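Local coordinates for CRISPR-associated protein CasA/Cse1 (PDB 4AN8) that forms part of the Cascade ribonucleoprotein complex of a type I-E CRISPR system, a bacterial adaptive immune defence that probably targets nucleic acids of invading viruses and plasmids, at residues P17-L22 / A43-P48; A54-L59 / A160-Q165; K182-A187 / W247-V252; R243-P248 / D279-Q284. All coordinates share one frame; numbering follows the deposited sequence.

Contact 1 of 4, residues P17-L22 / A43-P48; sequences PWIPVL and ARIETP
In a small antiparallel sheet near the start of the chain, Val21 and Ile45 face each other as a non-hydrogen-bonded pair, their CA atoms 4.2 Å apart. Backbone bonds flank the pair: Glu46 N gives an almost perfectly straight bond (179° at the hydrogen) to Pro20 O at 2.7 Å, and Leu22 N donates to Arg44 O at 2.8 Å. Ala43 N in turn reaches Leu22 O. On the face carrying Val21, CG1 of that residue lies 3.9 Å from Ile45 CG1, which also meets Ile19 CG2 at 4.1 Å. Strand 19-23 is the middle one of three, between 26-30 and 44-45, and it opens with a classic beta bulge in which Trp18 and Ile19 both face Val30. On the other face, Leu22 CD2 sits over the Arg44 guanidinium, offset toward its rim and 3.3 Å from NH2. With Arg44 CG between the backbone N and carbonyl carbon (chi1 58°), its extended chain lies beside Leu22, pointing the same way. Arg44 NE also forms a salt bridge within the segment, donating to Glu46 OE1 at 2.8 Å on the syn side of the carboxylate. Beyond, Thr47 OG1 bonds to Glu52 and to Ser49 N.

Contact 2 of 4, residues A54-L59 / A160-Q165; sequences AVLHRL and ALLVHQ. With ACT (acetate ion), chain C.
Two helices cross at a right angle in the buried interior, with Val55 and Leu162 at the centre of an interface of apolar side chains between helix 50-67 and helix 154-167. The local axes pass 9.4 Å apart at an angle of 90°, so the meeting is confined to one small patch. The CB of Val55 points toward the other helix, and both methyls are used: CG1 lies against the backbone at Leu162 O, 3.7 Å away, while CG2 touches Leu162 CB at 3.8 Å and Val163 CG2 at 3.9 Å. The valine and Leu162 slide past each other in opposite directions, whereas Val55 and Val163 cross at about a right angle. Leu162 CD1 meets Leu59 CD2, one turn on from Val55, at 3.7 Å and Leu56 CD2 at 4.1 Å. The CG of Leu162 sits away from the usual staggered positions (chi1 -98°), which may reflect mild strain. On a different side of helix 154-167, His164 ND1 makes weak bonds to an acetate, probably from the crystallisation liquor, and His164 NE2 pairs with Tyr266. With methyl and methylene groups alone meeting side chain to side chain, cohesion between the helices depends on close fit and exclusion of water, without a polar bond to fix their relative orientation.

Contact 3 of 4, residues K182-A187 / W247-V252; sequences KDAPVA and WPARGV. With ACT (acetate ion), chain D.
Ala184 and Ala249 bring their CA atoms within 5.2 Å where the two segments run roughly antiparallel, 150° apart, residues 184 to 187 forming a type I beta turn and Pro248 centring an inverse gamma turn. The alanine methyls meet directly, Ala184 CB lying 3.6 Å from Ala249 CB. Next to them the Pro185 ring crosses the Trp247 side chain obliquely, its CG only 3.4 Å from Trp247 CB and close to the near end of the indole at CG and CD1. The other end of the contact is polar. The Arg250 chain bends at chi2 (-75°), which sets CD; its guanidinium meets the Lys182 carbonyl end-on and grips that single oxygen with two nitrogens: NH2 to Lys182 O measures 2.9 Å and NH1 to Lys182 O 3.0 Å, the acceptor lying near the guanidinium plane. These bonds tie the loop after strand 178-181 to the segment leading into strand 250-256. NH1 also donates to Ala249 O, within its own segment, from above that carbonyl's plane. NE and NH2 share one oxygen of an acetate, probably from the crystallisation liquor, with Arg250 NE 2.8 Å from the acetate O. Bonded at NE, NH1 and NH2, the buried guanidinium has its rotation fixed by acceptors near its own plane; the protein partners here are neutral carbonyls, so the acetate's negative charge probably offsets part of the arginine's positive charge.

Contact 4 of 4, residues R243-P248 / D279-Q284; sequences RVYTWP and DPMVAQ
The carboxylate of Asp279 lies against the rim of the Tyr245 ring, so that a charged group meets an aromatic edge rather than a hydrogen-bond donor of this tyrosine. Asp279 OD2 is 3.5 Å from Tyr245 CE1, near the plane of the ring, and OD1 also lies in that plane, farther off. The two side chains cross at about a right angle, with ring and carboxylate planes 44° apart. Because the hydrogens of an aromatic rim carry slight positive charge, the approach is probably mildly favourable. Val244, one residue earlier on helix 241-245, adds an apolar neighbour, its CG1 3.8 Å from Asp279 OD2. The phenol end does something different: Tyr245 and Pro280 reach toward each other tip to tip, with Tyr245 OH 3.4 Å from Pro280 CG. The flank of the proline ring is grazed as well, Pro280 CD lying 4.1 Å from Tyr245 CE1. Met281 comes in more loosely. The carboxylate has other partners: Asp279 OD2 forms a salt bridge with Arg58 of helix 50-67, and Met281 N donates to Asp279 OD1 at 2.8 Å in a nearly straight bond (166°) that uses the anti lone pair. With CG anti to the backbone N (chi1 -173°) and both oxygens engaged, the charged group keeps a fixed rotation beside the tyrosine. The Met281 bond makes an Asx turn, and Val282 N to Asp279 O, 3.0 Å, closes a type I beta turn over the same residues, in the loop from strand 261-273 to strand 284-286.

How the contacts relate
Contact 2 is the hub, touching each of the other three. Toward contact 1, whose centre is about 13 Å away, the indole of Trp18 packs on the leucines of the helix crossing, with Trp18 CH2 3.6 Å from Leu59 CD2. Contacts 3 and 4 each lie about 11 Å from contact 2, centre to centre. Gln165 OE1 probably accepts from Arg250 N at 2.9 Å, tying the helix to contact 3, while Arg58 carries the charge link to contact 4. Contacts 3 and 4 share Trp247 and Pro248 and meet where Pro185 CB lies 3.9 Å from Val244 CG1. The acetates sit beside contacts 2 and 3, at His164 and Arg250.

Contact 1 of 4, residues P17-L22 / A43-P48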
loop_
_atom_site.group_PDB
_atom_site.type_symbol
_atom_site.label_atom_id
_atom_site.label_comp_id
_atom_site.label_asym_id
_atom_site.label_seq_id
_atom_site.Cartn_x
_atom_site.Cartn_y
_atom_site.Cartn_z
ATOM N N PRO A 17 11.495 -17.245 14.355
ATOM C CA PRO A 17 11.840 -16.535 13.119
ATOM C C PRO A 17 10.725 -16.616 12.087
ATOM O O PRO A 17 10.405 -17.703 11.658
ATOM C CB PRO A 17 13.096 -17.274 12.622
ATOM C CG PRO A 17 13.127 -18.600 13.375
ATOM C CD PRO A 17 12.398 -18.373 14.663
ATOM N N TRP A 18 10.130 -15.496 11.700
ATOM C CA TRP A 18 9.083 -15.526 10.676
ATOM C C TRP A 18 9.028 -14.233 9.877
ATOM O O TRP A 18 8.399 -14.185 8.829
ATOM C CB TRP A 18 7.704 -15.840 11.294
ATOM C CG TRP A 18 7.183 -14.790 12.209
ATOM C CD1 TRP A 18 7.625 -14.505 13.464
ATOM C CD2 TRP A 18 6.096 -13.888 11.945
ATOM N NE1 TRP A 18 6.897 -13.460 13.993
ATOM C CE2 TRP A 18 5.949 -13.071 13.079
ATOM C CE3 TRP A 18 5.237 -13.690 10.849
ATOM C CZ2 TRP A 18 4.977 -12.077 13.156
ATOM C CZ3 TRP A 18 4.274 -12.704 10.926
ATOM C CH2 TRP A 18 4.152 -11.906 12.065
ATOM N N ILE A 19 9.694 -13.192 10.378
ATOM C CA ILE A 19 9.730 -11.885 9.726
ATOM C C ILE A 19 11.018 -11.768 8.898
ATOM O O ILE A 19 12.127 -11.739 9.449
ATOM C CB ILE A 19 9.683 -10.741 10.774
ATOM C CG1 ILE A 19 8.445 -10.866 11.669
ATOM C CG2 ILE A 19 9.722 -9.366 10.108
ATOM C CD1 ILE A 19 8.438 -9.890 12.822
ATOM N N PRO A 20 10.883 -11.720 7.564
ATOM C CA PRO A 20 12.081 -11.661 6.720
ATOM C C PRO A 20 12.688 -10.261 6.674
ATOM O O PRO A 20 12.051 -9.344 6.136
ATOM C CB PRO A 20 11.559 -12.048 5.329
ATOM C CG PRO A 20 10.043 -12.079 5.445
ATOM C CD PRO A 20 9.650 -11.556 6.787
ATOM N N VAL A 21 13.900 -10.099 7.205
ATOM C CA VAL A 21 14.570 -8.801 7.171
ATOM C C VAL A 21 15.956 -8.891 6.517
ATOM O O VAL A 21 16.642 -9.902 6.632
ATOM C CB VAL A 21 14.735 -8.208 8.612
ATOM C CG1 VAL A 21 13.388 -7.800 9.213
ATOM C CG2 VAL A 21 15.426 -9.220 9.511
ATOM N N LEU A 22 16.374 -7.827 5.850
ATOM C CA LEU A 22 17.696 -7.790 5.247
ATOM C C LEU A 22 18.729 -7.406 6.303
ATOM O O LEU A 22 18.599 -6.383 6.988
ATOM C CB LEU A 22 17.704 -6.801 4.085
ATOM C CG LEU A 22 18.752 -6.897 2.979
ATOM C CD1 LEU A 22 18.798 -8.279 2.367
ATOM C CD2 LEU A 22 18.432 -5.853 1.915
ATOM N N ALA A 43 18.315 -3.541 7.342
ATOM C CA ALA A 43 18.108 -2.529 6.315
ATOM C C ALA A 43 16.610 -2.319 6.122
ATOM O O ALA A 43 16.139 -1.192 5.937
ATOM C CB ALA A 43 18.784 -2.942 4.982
ATOM N N ARG A 44 15.861 -3.411 6.172
ATOM C CA ARG A 44 14.422 -3.345 5.960
ATOM C C ARG A 44 13.780 -4.724 6.080
ATOM O O ARG A 44 14.469 -5.755 6.117
ATOM C CB ARG A 44 14.126 -2.794 4.566
ATOM C CG ARG A 44 14.741 -3.616 3.476
ATOM C CD ARG A 44 14.307 -3.139 2.114
ATOM N NE ARG A 44 14.972 -3.890 1.059
ATOM C CZ ARG A 44 16.133 -3.534 0.508
ATOM N NH1 ARG A 44 16.760 -2.430 0.909
ATOM N NH2 ARG A 44 16.664 -4.280 -0.449
ATOM N N ILE A 45 12.453 -4.723 6.145
ATOM C CA ILE A 45 11.683 -5.929 5.971
ATOM C C ILE A 45 11.730 -6.238 4.492
ATOM O O ILE A 45 11.500 -5.350 3.665
ATOM C CB ILE A 45 10.245 -5.724 6.442
ATOM C CG1 ILE A 45 10.197 -5.844 7.970
ATOM C CG2 ILE A 45 9.333 -6.740 5.790
ATOM C CD1 ILE A 45 8.898 -5.491 8.546
ATOM N N GLU A 46 12.058 -7.487 4.170
ATOM C CA GLU A 46 12.417 -7.887 2.824
ATOM C C GLU A 46 11.579 -9.071 2.337
ATOM O O GLU A 46 11.800 -10.225 2.729
ATOM C CB GLU A 46 13.900 -8.252 2.774
ATOM C CG GLU A 46 14.379 -8.800 1.425
ATOM C CD GLU A 46 14.474 -7.738 0.337
ATOM O OE1 GLU A 46 14.153 -6.552 0.594
ATOM O OE2 GLU A 46 14.888 -8.094 -0.785
ATOM N N THR A 47 10.638 -8.794 1.451
ATOM C CA THR A 47 9.782 -9.833 0.937
ATOM C C THR A 47 9.420 -9.515 -0.505
ATOM O O THR A 47 9.305 -8.348 -0.872
ATOM C CB THR A 47 8.490 -9.964 1.804
ATOM O OG1 THR A 47 7.527 -10.756 1.103
ATOM C CG2 THR A 47 7.895 -8.569 2.105
ATOM N N PRO A 48 9.249 -10.549 -1.335
ATOM C CA PRO A 48 8.757 -10.286 -2.687
ATOM C C PRO A 48 7.315 -9.766 -2.693
ATOM O O PRO A 48 6.938 -9.036 -3.603
ATOM C CB PRO A 48 8.843 -11.657 -3.375
ATOM C CG PRO A 48 8.843 -12.647 -2.273
ATOM C CD PRO A 48 9.524 -11.975 -1.100
#

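Contact 2 of 4, residues A54-L59 / A160-Q165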
loop_
_atom_site.group_PDB
_atom_site.type_symbol
_atom_site.label_atom_id
_atom_site.label_comp_id
_atom_site.label_asym_id
_atom_site.label_seq_id
_atom_site.Cartn_x
_atom_site.Cartn_y
_atom_site.Cartn_z
ATOM N N ALA A 54 3.546 -4.738 3.806
ATOM C CA ALA A 54 2.612 -3.772 4.393
ATOM C C ALA A 54 2.159 -4.225 5.777
ATOM O O ALA A 54 2.275 -3.473 6.744
ATOM C CB ALA A 54 1.410 -3.564 3.502
ATOM N N VAL A 55 1.685 -5.467 5.861
ATOM C CA VAL A 55 1.128 -5.969 7.119
ATOM C C VAL A 55 2.176 -6.228 8.182
ATOM O O VAL A 55 1.898 -6.030 9.358
ATOM C CB VAL A 55 0.252 -7.229 6.960
ATOM C CG1 VAL A 55 -0.927 -6.937 6.116
ATOM C CG2 VAL A 55 1.062 -8.418 6.414
ATOM N N LEU A 56 3.384 -6.623 7.792
ATOM C CA LEU A 56 4.439 -6.820 8.781
ATOM C C LEU A 56 4.777 -5.496 9.488
ATOM O O LEU A 56 4.885 -5.462 10.724
ATOM C CB LEU A 56 5.674 -7.483 8.169
ATOM C CG LEU A 56 5.493 -8.923 7.658
ATOM C CD1 LEU A 56 6.671 -9.394 6.772
ATOM C CD2 LEU A 56 5.274 -9.867 8.796
ATOM N N HIS A 57 4.881 -4.404 8.729
ATOM C CA HIS A 57 5.055 -3.083 9.339
ATOM C C HIS A 57 3.875 -2.697 10.213
ATOM O O HIS A 57 4.081 -2.121 11.279
ATOM C CB HIS A 57 5.232 -1.981 8.294
ATOM C CG HIS A 57 6.563 -1.994 7.632
ATOM N ND1 HIS A 57 6.795 -2.660 6.447
ATOM C CD2 HIS A 57 7.748 -1.452 7.999
ATOM C CE1 HIS A 57 8.064 -2.515 6.108
ATOM N NE2 HIS A 57 8.659 -1.778 7.027
ATOM N N ARG A 58 2.650 -2.983 9.766
ATOM C CA ARG A 58 1.456 -2.561 10.531
ATOM C C ARG A 58 1.317 -3.313 11.858
ATOM O O ARG A 58 0.927 -2.727 12.859
ATOM C CB ARG A 58 0.162 -2.653 9.702
ATOM C CG ARG A 58 0.168 -1.752 8.461
ATOM C CD ARG A 58 -0.816 -2.218 7.358
ATOM N NE ARG A 58 -2.210 -2.120 7.800
ATOM C CZ ARG A 58 -2.904 -0.985 7.834
ATOM N NH1 ARG A 58 -2.330 0.145 7.456
ATOM N NH2 ARG A 58 -4.167 -0.978 8.261
ATOM N N LEU A 59 1.646 -4.599 11.860
ATOM C CA LEU A 59 1.717 -5.365 13.098
ATOM C C LEU A 59 2.793 -4.795 14.070
ATOM O O LEU A 59 2.524 -4.576 15.256
ATOM C CB LEU A 59 1.968 -6.833 12.793
ATOM C CG LEU A 59 2.090 -7.742 14.025
ATOM C CD1 LEU A 59 0.845 -7.635 14.914
ATOM C CD2 LEU A 59 2.340 -9.225 13.619
ATOM N N ALA A 160 0.782 -15.477 5.661
ATOM C CA ALA A 160 -0.401 -15.547 4.831
ATOM C C ALA A 160 -1.639 -15.138 5.658
ATOM O O ALA A 160 -2.519 -14.439 5.174
ATOM C CB ALA A 160 -0.560 -16.948 4.297
ATOM N N LEU A 161 -1.687 -15.566 6.917
ATOM C CA LEU A 161 -2.771 -15.154 7.807
ATOM C C LEU A 161 -2.860 -13.634 7.865
ATOM O O LEU A 161 -3.917 -13.054 7.671
ATOM C CB LEU A 161 -2.556 -15.722 9.205
ATOM C CG LEU A 161 -3.529 -15.258 10.299
ATOM C CD1 LEU A 161 -4.992 -15.540 9.918
ATOM C CD2 LEU A 161 -3.160 -15.896 11.659
ATOM N N LEU A 162 -1.731 -12.994 8.131
ATOM C CA LEU A 162 -1.682 -11.561 8.325
ATOM C C LEU A 162 -2.093 -10.856 7.054
ATOM O O LEU A 162 -2.836 -9.900 7.086
ATOM C CB LEU A 162 -0.271 -11.121 8.666
ATOM C CG LEU A 162 0.080 -10.896 10.118
ATOM C CD1 LEU A 162 1.459 -10.189 10.127
ATOM C CD2 LEU A 162 -0.978 -10.027 10.802
ATOM N N VAL A 163 -1.600 -11.335 5.920
ATOM C CA VAL A 163 -1.965 -10.696 4.680
ATOM C C VAL A 163 -3.482 -10.782 4.500
ATOM O O VAL A 163 -4.132 -9.789 4.183
ATOM C CB VAL A 163 -1.229 -11.325 3.475
ATOM C CG1 VAL A 163 -1.927 -10.920 2.154
ATOM C CG2 VAL A 163 0.274 -10.928 3.507
ATOM N N HIS A 164 -4.035 -11.972 4.705
ATOM C CA HIS A 164 -5.459 -12.175 4.426
ATOM C C HIS A 164 -6.357 -11.284 5.271
ATOM O O HIS A 164 -7.351 -10.776 4.782
ATOM C CB HIS A 164 -5.842 -13.650 4.622
ATOM C CG HIS A 164 -7.218 -13.994 4.139
ATOM N ND1 HIS A 164 -7.578 -13.934 2.807
ATOM C CD2 HIS A 164 -8.315 -14.426 4.804
ATOM C CE1 HIS A 164 -8.838 -14.298 2.677
ATOM N NE2 HIS A 164 -9.311 -14.599 3.875
ATOM N N GLN A 165 -6.000 -11.090 6.537
ATOM C CA GLN A 165 -6.792 -10.260 7.458
ATOM C C GLN A 165 -6.788 -8.776 7.085
ATOM O O GLN A 165 -7.709 -8.033 7.466
ATOM C CB GLN A 165 -6.300 -10.428 8.912
ATOM C CG GLN A 165 -6.440 -11.845 9.480
ATOM C CD GLN A 165 -7.903 -12.265 9.647
ATOM O OE1 GLN A 165 -8.766 -11.817 8.907
ATOM N NE2 GLN A 165 -8.180 -13.088 10.640
HETATM C C ACT C . -5.973 -12.186 -0.192
HETATM O O ACT C . -5.189 -12.442 0.775
HETATM O OXT ACT C . -6.993 -12.948 -0.309
HETATM C CH3 ACT C . -5.709 -11.029 -1.143
#

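Contact 3 of 4, residues K182-A187 / W247-V252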
loop_
_atom_site.group_PDB
_atom_site.type_symbol
_atom_site.label_atom_id
_atom_site.label_comp_id
_atom_site.label_asym_id
_atom_site.label_seq_id
_atom_site.Cartn_x
_atom_site.Cartn_y
_atom_site.Cartn_z
ATOM N N LYS A 182 -17.487 -8.831 3.918
ATOM C CA LYS A 182 -17.070 -7.483 3.546
ATOM C C LYS A 182 -15.561 -7.444 3.288
ATOM O O LYS A 182 -14.839 -8.372 3.651
ATOM C CB LYS A 182 -17.403 -6.492 4.668
ATOM C CG LYS A 182 -18.863 -6.473 5.074
ATOM C CD LYS A 182 -19.736 -5.813 4.019
ATOM C CE LYS A 182 -21.224 -5.887 4.393
ATOM N NZ LYS A 182 -21.772 -7.287 4.315
ATOM N N ASP A 183 -15.113 -6.353 2.671
ATOM C CA ASP A 183 -13.699 -6.047 2.500
ATOM C C ASP A 183 -12.996 -5.990 3.856
ATOM O O ASP A 183 -13.516 -5.411 4.823
ATOM C CB ASP A 183 -13.520 -4.670 1.849
ATOM C CG ASP A 183 -13.834 -4.655 0.371
ATOM O OD1 ASP A 183 -14.053 -5.719 -0.241
ATOM O OD2 ASP A 183 -13.844 -3.549 -0.199
ATOM N N ALA A 184 -11.818 -6.586 3.914
ATOM C CA ALA A 184 -10.913 -6.359 5.021
ATOM C C ALA A 184 -10.526 -4.897 4.915
ATOM O O ALA A 184 -10.808 -4.262 3.885
ATOM C CB ALA A 184 -9.705 -7.273 4.902
ATOM N N PRO A 185 -9.904 -4.336 5.966
ATOM C CA PRO A 185 -9.789 -2.868 6.046
ATOM C C PRO A 185 -8.957 -2.191 4.963
ATOM O O PRO A 185 -9.261 -1.053 4.595
ATOM C CB PRO A 185 -9.123 -2.627 7.411
ATOM C CG PRO A 185 -9.379 -3.844 8.191
ATOM C CD PRO A 185 -9.483 -4.998 7.215
ATOM N N VAL A 186 -7.897 -2.828 4.479
ATOM C CA VAL A 186 -7.099 -2.186 3.448
ATOM C C VAL A 186 -7.089 -2.955 2.139
ATOM O O VAL A 186 -6.147 -2.870 1.379
ATOM C CB VAL A 186 -5.648 -1.850 3.929
ATOM C CG1 VAL A 186 -5.681 -0.636 4.878
ATOM C CG2 VAL A 186 -4.990 -3.068 4.585
ATOM N N ALA A 187 -8.160 -3.683 1.866
ATOM C CA ALA A 187 -8.313 -4.371 0.584
ATOM C C ALA A 187 -8.149 -3.449 -0.635
ATOM O O ALA A 187 -7.555 -3.860 -1.644
ATOM C CB ALA A 187 -9.658 -5.076 0.522
ATOM N N TRP A 247 -7.206 -5.802 12.527
ATOM C CA TRP A 247 -8.589 -6.193 12.337
ATOM C C TRP A 247 -8.798 -7.686 12.024
ATOM O O TRP A 247 -8.144 -8.242 11.127
ATOM C CB TRP A 247 -9.172 -5.376 11.193
ATOM C CG TRP A 247 -10.643 -5.439 11.124
ATOM C CD1 TRP A 247 -11.396 -6.288 10.361
ATOM C CD2 TRP A 247 -11.569 -4.635 11.874
ATOM N NE1 TRP A 247 -12.739 -6.053 10.585
ATOM C CE2 TRP A 247 -12.867 -5.040 11.507
ATOM C CE3 TRP A 247 -11.421 -3.615 12.820
ATOM C CZ2 TRP A 247 -14.013 -4.449 12.043
ATOM C CZ3 TRP A 247 -12.558 -3.034 13.357
ATOM C CH2 TRP A 247 -13.841 -3.457 12.968
ATOM N N PRO A 248 -9.766 -8.333 12.720
ATOM C CA PRO A 248 -10.090 -9.724 12.373
ATOM C C PRO A 248 -11.141 -9.826 11.260
ATOM O O PRO A 248 -12.328 -9.970 11.550
ATOM C CB PRO A 248 -10.653 -10.277 13.685
ATOM C CG PRO A 248 -11.358 -9.096 14.287
ATOM C CD PRO A 248 -10.533 -7.862 13.890
ATOM N N ALA A 249 -10.715 -9.770 9.995
ATOM C CA ALA A 249 -11.658 -9.691 8.877
ATOM C C ALA A 249 -12.333 -11.024 8.568
ATOM O O ALA A 249 -13.444 -11.060 8.036
ATOM C CB ALA A 249 -10.964 -9.182 7.649
ATOM N N ARG A 250 -11.641 -12.117 8.874
ATOM C CA ARG A 250 -12.174 -13.432 8.621
ATOM C C ARG A 250 -11.924 -14.294 9.841
ATOM O O ARG A 250 -10.988 -14.036 10.587
ATOM C CB ARG A 250 -11.491 -14.046 7.401
ATOM C CG ARG A 250 -11.684 -13.239 6.101
ATOM C CD ARG A 250 -13.120 -13.412 5.523
ATOM N NE ARG A 250 -13.238 -12.725 4.235
ATOM C CZ ARG A 250 -13.503 -11.424 4.115
ATOM N NH1 ARG A 250 -13.721 -10.677 5.204
ATOM N NH2 ARG A 250 -13.574 -10.867 2.913
ATOM N N GLY A 251 -12.762 -15.318 10.037
ATOM C CA GLY A 251 -12.478 -16.335 11.033
ATOM C C GLY A 251 -11.528 -17.327 10.406
ATOM O O GLY A 251 -11.796 -17.865 9.329
ATOM N N VAL A 252 -10.399 -17.576 11.060
ATOM C CA VAL A 252 -9.445 -18.537 10.536
ATOM C C VAL A 252 -8.940 -19.362 11.687
ATOM O O VAL A 252 -8.739 -18.846 12.794
ATOM C CB VAL A 252 -8.222 -17.842 9.881
ATOM C CG1 VAL A 252 -7.179 -18.884 9.478
ATOM C CG2 VAL A 252 -8.648 -16.996 8.679
HETATM C C ACT D . -13.766 -13.983 1.072
HETATM O O ACT D . -12.833 -13.253 1.523
HETATM O OXT ACT D . -13.842 -15.155 1.545
HETATM C CH3 ACT D . -14.729 -13.479 0.022
#

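Contact 4 of 4, residues R243-P248 / D279-Q284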
loop_
_atom_site.group_PDB
_atom_site.type_symbol
_atom_site.label_atom_id
_atom_site.label_comp_id
_atom_site.label_asym_id
_atom_site.label_seq_id
_atom_site.Cartn_x
_atom_site.Cartn_y
_atom_site.Cartn_z
ATOM N N ARG A 243 -6.655 -1.179 16.353
ATOM C CA ARG A 243 -7.760 -2.125 16.162
ATOM C C ARG A 243 -7.876 -2.358 14.660
ATOM O O ARG A 243 -8.031 -3.465 14.195
ATOM C CB ARG A 243 -9.084 -1.577 16.742
ATOM C CG ARG A 243 -10.310 -2.406 16.381
ATOM C CD ARG A 243 -11.634 -1.829 16.975
ATOM N NE ARG A 243 -11.591 -1.731 18.439
ATOM C CZ ARG A 243 -11.506 -0.571 19.097
ATOM N NH1 ARG A 243 -11.482 0.596 18.449
ATOM N NH2 ARG A 243 -11.465 -0.568 20.415
ATOM N N VAL A 244 -7.790 -1.288 13.898
ATOM C CA VAL A 244 -7.785 -1.416 12.452
ATOM C C VAL A 244 -6.534 -2.115 11.881
ATOM O O VAL A 244 -6.666 -2.952 11.018
ATOM C CB VAL A 244 -8.100 -0.082 11.779
ATOM C CG1 VAL A 244 -7.992 -0.208 10.246
ATOM C CG2 VAL A 244 -9.518 0.330 12.174
ATOM N N TYR A 245 -5.346 -1.810 12.398
ATOM C CA TYR A 245 -4.109 -2.514 12.009
ATOM C C TYR A 245 -4.182 -4.025 12.240
ATOM O O TYR A 245 -3.509 -4.810 11.569
ATOM C CB TYR A 245 -2.918 -1.995 12.827
ATOM C CG TYR A 245 -2.329 -0.670 12.373
ATOM C CD1 TYR A 245 -2.873 0.052 11.292
ATOM C CD2 TYR A 245 -1.231 -0.136 13.034
ATOM C CE1 TYR A 245 -2.313 1.252 10.890
ATOM C CE2 TYR A 245 -0.663 1.063 12.638
ATOM C CZ TYR A 245 -1.197 1.749 11.572
ATOM O OH TYR A 245 -0.615 2.941 11.216
ATOM N N THR A 246 -4.959 -4.437 13.234
ATOM C CA THR A 246 -5.016 -5.847 13.570
ATOM C C THR A 246 -6.430 -6.398 13.423
ATOM O O THR A 246 -6.805 -7.334 14.098
ATOM C CB THR A 246 -4.519 -6.077 15.013
ATOM O OG1 THR A 246 -5.399 -5.410 15.929
ATOM C CG2 THR A 246 -3.051 -5.550 15.178
ATOM N N TRP A 247 -7.206 -5.802 12.527
ATOM C CA TRP A 247 -8.589 -6.193 12.337
ATOM C C TRP A 247 -8.798 -7.686 12.024
ATOM O O TRP A 247 -8.144 -8.242 11.127
ATOM C CB TRP A 247 -9.172 -5.376 11.193
ATOM C CG TRP A 247 -10.643 -5.439 11.124
ATOM C CD1 TRP A 247 -11.396 -6.288 10.361
ATOM C CD2 TRP A 247 -11.569 -4.635 11.874
ATOM N NE1 TRP A 247 -12.739 -6.053 10.585
ATOM C CE2 TRP A 247 -12.867 -5.040 11.507
ATOM C CE3 TRP A 247 -11.421 -3.615 12.820
ATOM C CZ2 TRP A 247 -14.013 -4.449 12.043
ATOM C CZ3 TRP A 247 -12.558 -3.034 13.357
ATOM C CH2 TRP A 247 -13.841 -3.457 12.968
ATOM N N PRO A 248 -9.766 -8.333 12.720
ATOM C CA PRO A 248 -10.090 -9.724 12.373
ATOM C C PRO A 248 -11.141 -9.826 11.260
ATOM O O PRO A 248 -12.328 -9.970 11.550
ATOM C CB PRO A 248 -10.653 -10.277 13.685
ATOM C CG PRO A 248 -11.358 -9.096 14.287
ATOM C CD PRO A 248 -10.533 -7.862 13.890
ATOM N N ASP A 279 -7.363 5.313 8.144
ATOM C CA ASP A 279 -6.094 4.648 8.418
ATOM C C ASP A 279 -4.927 5.601 8.080
ATOM O O ASP A 279 -4.950 6.301 7.075
ATOM C CB ASP A 279 -6.018 3.335 7.621
ATOM C CG ASP A 279 -4.805 2.509 7.969
ATOM O OD1 ASP A 279 -3.699 2.942 7.585
ATOM O OD2 ASP A 279 -4.951 1.420 8.585
ATOM N N PRO A 280 -3.916 5.656 8.954
ATOM C CA PRO A 280 -2.757 6.539 8.741
ATOM C C PRO A 280 -2.069 6.310 7.391
ATOM O O PRO A 280 -1.459 7.234 6.871
ATOM C CB PRO A 280 -1.800 6.124 9.863
ATOM C CG PRO A 280 -2.708 5.637 10.963
ATOM C CD PRO A 280 -3.870 4.963 10.254
ATOM N N MET A 281 -2.140 5.107 6.830
ATOM C CA MET A 281 -1.415 4.861 5.588
ATOM C C MET A 281 -2.231 5.205 4.345
ATOM O O MET A 281 -1.760 5.064 3.207
ATOM C CB MET A 281 -0.914 3.427 5.539
ATOM C CG MET A 281 0.241 3.179 6.517
ATOM S SD MET A 281 0.643 1.417 6.616
ATOM C CE MET A 281 1.935 1.444 7.877
ATOM N N VAL A 282 -3.457 5.674 4.565
ATOM C CA VAL A 282 -4.394 5.843 3.476
ATOM C C VAL A 282 -4.598 7.312 3.158
ATOM O O VAL A 282 -4.743 8.124 4.062
ATOM C CB VAL A 282 -5.750 5.194 3.838
ATOM C CG1 VAL A 282 -6.824 5.580 2.839
ATOM C CG2 VAL A 282 -5.591 3.682 3.961
ATOM N N ALA A 283 -4.608 7.652 1.871
ATOM C CA ALA A 283 -4.834 9.013 1.404
ATOM C C ALA A 283 -6.186 9.144 0.692
ATOM O O ALA A 283 -6.784 8.158 0.273
ATOM C CB ALA A 283 -3.742 9.419 0.492
ATOM N N GLN A 284 -6.680 10.365 0.550
ATOM C CA GLN A 284 -7.978 10.547 -0.085
ATOM C C GLN A 284 -7.950 11.679 -1.099
ATOM O O GLN A 284 -7.069 12.556 -1.058
ATOM C CB GLN A 284 -9.079 10.764 0.957
ATOM C CG GLN A 284 -9.501 9.489 1.689
ATOM C CD GLN A 284 -10.569 9.744 2.749
ATOM O OE1 GLN A 284 -10.525 10.746 3.461
ATOM N NE2 GLN A 284 -11.548 8.841 2.842
#